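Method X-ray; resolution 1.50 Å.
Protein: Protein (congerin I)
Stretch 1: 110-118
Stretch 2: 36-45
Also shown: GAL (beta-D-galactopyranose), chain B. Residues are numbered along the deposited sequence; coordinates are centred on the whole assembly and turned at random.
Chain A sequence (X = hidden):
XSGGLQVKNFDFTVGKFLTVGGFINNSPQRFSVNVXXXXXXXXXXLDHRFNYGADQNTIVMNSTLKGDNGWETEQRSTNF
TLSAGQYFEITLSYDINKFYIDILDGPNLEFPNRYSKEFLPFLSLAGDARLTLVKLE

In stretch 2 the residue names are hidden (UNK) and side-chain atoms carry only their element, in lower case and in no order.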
# COMPACT_ATOMS: atom_id res chain seq x y z
N GLU A 110 20.76 6.90 8.44
CA GLU A 110 20.91 7.41 7.09
C GLU A 110 21.67 6.36 6.34
O GLU A 110 22.43 5.60 6.95
CB GLU A 110 21.73 8.66 7.03
CG GLU A 110 20.98 9.83 7.62
CD GLU A 110 21.80 11.10 7.79
OE1 GLU A 110 22.97 11.15 7.42
OE2 GLU A 110 21.25 12.06 8.33
N PHE A 111 21.48 6.34 5.04
CA PHE A 111 22.19 5.39 4.19
C PHE A 111 22.38 6.09 2.85
O PHE A 111 21.48 6.85 2.47
CB PHE A 111 21.34 4.12 4.02
CG PHE A 111 22.04 3.02 3.23
CD1 PHE A 111 23.07 2.28 3.81
CD2 PHE A 111 21.64 2.75 1.92
CE1 PHE A 111 23.70 1.27 3.06
CE2 PHE A 111 22.27 1.75 1.19
CZ PHE A 111 23.30 1.01 1.76
N PRO A 112 23.47 5.95 2.10
CA PRO A 112 23.63 6.63 0.83
C PRO A 112 22.61 6.19 -0.20
O PRO A 112 22.17 5.04 -0.24
CB PRO A 112 25.06 6.34 0.41
CG PRO A 112 25.44 5.11 1.17
CD PRO A 112 24.70 5.27 2.49
N ASN A 113 22.25 7.13 -1.06
CA ASN A 113 21.41 6.82 -2.21
C ASN A 113 22.47 6.53 -3.26
O ASN A 113 22.91 7.37 -4.05
CB ASN A 113 20.56 8.03 -2.60
CG ASN A 113 19.64 7.80 -3.79
OD1 ASN A 113 19.80 6.85 -4.57
ND2 ASN A 113 18.63 8.63 -4.00
N ARG A 114 22.93 5.29 -3.28
CA ARG A 114 24.02 4.85 -4.14
C ARG A 114 23.80 5.00 -5.64
O ARG A 114 24.72 5.32 -6.39
CB ARG A 114 24.33 3.40 -3.80
CG ARG A 114 24.96 3.32 -2.42
CD ARG A 114 25.18 1.89 -1.97
NE ARG A 114 26.02 1.85 -0.79
CZ ARG A 114 26.24 0.73 -0.09
NH1 ARG A 114 25.66 -0.44 -0.38
NH2 ARG A 114 27.03 0.81 0.97
N TYR A 115 22.57 4.85 -6.08
CA TYR A 115 22.26 4.87 -7.50
C TYR A 115 21.57 6.15 -7.95
O TYR A 115 21.04 6.19 -9.06
CB TYR A 115 21.40 3.62 -7.81
CG TYR A 115 21.99 2.34 -7.22
CD1 TYR A 115 23.34 2.03 -7.41
CD2 TYR A 115 21.18 1.53 -6.43
CE1 TYR A 115 23.88 0.90 -6.79
CE2 TYR A 115 21.71 0.40 -5.82
CZ TYR A 115 23.06 0.10 -6.00
OH TYR A 115 23.60 -0.99 -5.38
N SER A 116 21.57 7.21 -7.14
CA SER A 116 20.95 8.49 -7.50
C SER A 116 19.53 8.37 -8.03
O SER A 116 19.13 8.90 -9.07
CB SER A 116 21.86 9.21 -8.50
OG SER A 116 23.12 9.45 -7.88
N LYS A 117 18.73 7.67 -7.25
CA LYS A 117 17.34 7.43 -7.59
C LYS A 117 16.48 8.58 -7.12
O LYS A 117 16.72 9.16 -6.07
CB LYS A 117 16.85 6.14 -6.95
CG LYS A 117 17.55 4.92 -7.50
CD LYS A 117 17.32 4.87 -9.00
CE LYS A 117 17.68 3.50 -9.49
NZ LYS A 117 17.26 3.42 -10.87
N GLU A 118 15.49 8.93 -7.94
CA GLU A 118 14.53 9.96 -7.59
C GLU A 118 13.11 9.43 -7.54
O GLU A 118 12.18 10.18 -7.23
CB GLU A 118 14.61 11.09 -8.59
CG GLU A 118 15.89 11.86 -8.33
CD GLU A 118 16.18 12.99 -9.28
OE1 GLU A 118 16.18 12.78 -10.49
OE2 GLU A 118 16.41 14.09 -8.79
N UNK A 36 13.28 -0.46 -4.14
CA UNK A 36 14.10 -0.31 -5.31
C UNK A 36 13.27 -0.45 -6.55
O UNK A 36 12.10 -0.05 -6.59
N UNK A 37 13.86 -1.06 -7.56
CA UNK A 37 13.18 -1.27 -8.83
C UNK A 37 12.55 -2.66 -8.90
O UNK A 37 11.56 -2.89 -9.59
c UNK A 37 14.14 -1.13 -9.97
o UNK A 37 16.01 1.02 -12.15
c UNK A 37 15.81 0.03 -11.46
o UNK A 37 16.29 -1.07 -11.76
c UNK A 37 14.95 0.16 -10.21
N UNK A 38 13.11 -3.63 -8.20
CA UNK A 38 12.65 -5.01 -8.24
C UNK A 38 13.37 -5.72 -7.12
O UNK A 38 14.30 -5.16 -6.54
o UNK A 38 14.42 -5.81 -9.85
c UNK A 38 13.02 -5.66 -9.59
N UNK A 39 13.04 -6.99 -6.87
CA UNK A 39 13.71 -7.82 -5.88
C UNK A 39 15.21 -7.91 -6.18
O UNK A 39 16.05 -8.09 -5.30
c UNK A 39 11.67 -9.42 -5.58
s UNK A 39 11.10 -11.12 -5.76
c UNK A 39 11.55 -11.75 -4.18
c UNK A 39 13.15 -9.24 -5.87
N UNK A 40 15.60 -7.83 -7.45
CA UNK A 40 17.01 -7.90 -7.82
C UNK A 40 17.77 -6.61 -7.85
O UNK A 40 19.00 -6.62 -7.86
n UNK A 40 16.64 -10.77 -8.27
c UNK A 40 17.16 -8.55 -9.18
o UNK A 40 18.39 -10.56 -9.58
c UNK A 40 17.43 -10.02 -9.04
N UNK A 41 17.07 -5.48 -7.84
CA UNK A 41 17.74 -4.22 -7.97
C UNK A 41 17.13 -3.35 -6.88
O UNK A 41 16.03 -2.78 -6.98
o UNK A 41 18.33 -2.66 -9.69
c UNK A 41 17.47 -3.74 -9.39
N UNK A 42 17.86 -3.30 -5.77
CA UNK A 42 17.39 -2.64 -4.57
C UNK A 42 18.26 -1.46 -4.17
O UNK A 42 19.48 -1.63 -4.06
c UNK A 42 17.35 -3.64 -3.43
c UNK A 42 16.67 -5.79 -2.42
c UNK A 42 14.99 -4.40 -3.63
c UNK A 42 16.44 -4.85 -3.58
N UNK A 43 17.67 -0.27 -3.97
CA UNK A 43 18.41 0.86 -3.44
C UNK A 43 18.59 0.73 -1.93
O UNK A 43 19.58 1.22 -1.38
o UNK A 43 17.89 2.50 -5.12
c UNK A 43 17.70 2.17 -3.76
N UNK A 44 17.68 0.08 -1.20
CA UNK A 44 17.86 -0.08 0.23
C UNK A 44 17.28 -1.42 0.64
O UNK A 44 16.16 -1.77 0.28
c UNK A 44 18.57 1.07 3.09
c UNK A 44 17.15 1.05 1.01
c UNK A 44 17.16 0.94 2.55
c UNK A 44 16.25 2.00 3.13
N UNK A 45 18.13 -2.17 1.34
CA UNK A 45 17.77 -3.43 1.97
C UNK A 45 18.03 -3.12 3.43
O UNK A 45 19.18 -2.87 3.79
c UNK A 45 18.61 -5.86 2.29
n UNK A 45 19.22 -7.47 3.55
c UNK A 45 18.06 -7.78 3.04
n UNK A 45 17.68 -6.80 2.27
c UNK A 45 18.69 -4.56 1.49
c UNK A 45 19.61 -6.31 3.12
C1 GAL B . 23.90 -11.26 3.40
C2 GAL B . 22.55 -11.98 3.47
C3 GAL B . 21.53 -11.29 2.56
C4 GAL B . 21.47 -9.78 2.85
C5 GAL B . 22.87 -9.19 2.82
C6 GAL B . 22.88 -7.72 3.20
O2 GAL B . 22.72 -13.33 3.06
O3 GAL B . 20.26 -11.88 2.77
O4 GAL B . 20.87 -9.58 4.12
O5 GAL B . 23.74 -9.89 3.74
O6 GAL B . 24.18 -7.20 3.11
O HOH W 1 20.05 4.12 -4.77
O HOH W 2 21.20 3.31 -2.19

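Position 36 has backbone atoms and nothing more. It is Gly36. A CB here would clash with the backbone O of residue 41, at 2.4 Å.

Position 37 carries three carbons in a row, the third bearing two oxygens. Its CB points toward stretch 1, and one of the two oxygens lies 3.0 Å from Lys117 NZ. A carboxylate on a two-carbon arm is Glu37. Its OE2 accepts a hydrogen bond from that NZ, and opposite charges make this a salt bridge.

Position 38 has one carbon and one oxygen. It lies out of reach of stretch 1. Two side-chain atoms of this kind fit serine, Ser38. It opens a type I turn that ends at position 41.

Position 39 is an unbranched chain of two carbons, a sulfur and a final carbon. The thioether identifies Met39. It is exposed and touches nothing on stretch 1.

Position 40 has two carbons, the second carrying one oxygen and one nitrogen. This short amide is Asn40. Its backbone N makes a weak hydrogen bond to Ser38 OG at 3.4 Å.

Position 41 again shows one carbon and one oxygen, and makes no contact with stretch 1. It is Ser41. The turn is closed by Ser41 N donating to Ser38 O at 3.1 Å.

Position 42 has four carbons, forked at the second. Its CB points away from stretch 1, but its backbone O lies 3.5 Å from Tyr115 CE2, at the ring edge. The fork at the second carbon gives Leu42.

Position 43 has one carbon and one oxygen. The oxygen is 3.4 Å from Lys117 CG and 3.7 Å from Tyr115 CD2. The residue is Ser43. Its OG also hydrogen-bonds water 1 at 2.7 Å.

Position 44 has four carbons, forked at the second. Its CB points sideways, yet the side-chain end comes nearer to Phe111. It is Leu44, with CD1 3.7 Å from Phe111 CD2.

Position 45 has one carbon and a five-membered ring of three carbons and two nitrogens. It does not touch stretch 1. It is His45, and its NE2 hydrogen-bonds GAL O4 at 2.7 Å.

The contact centres on Ser43, which has the largest covered area. Water 1 links Ser43 OG to Asn113 OD1 (2.7 Å) and Tyr115 N (2.9 Å). Water 2 donates to Ser43 O and Pro112 O, both at 2.8 Å, and accepts from Arg114 N. Phe111 and Leu44 add an apolar contact, while the Lys117–Glu37 salt bridge supplies the direct hydrogen bond between the stretches.

Stretch 2 36-45: GESMNSLSLH
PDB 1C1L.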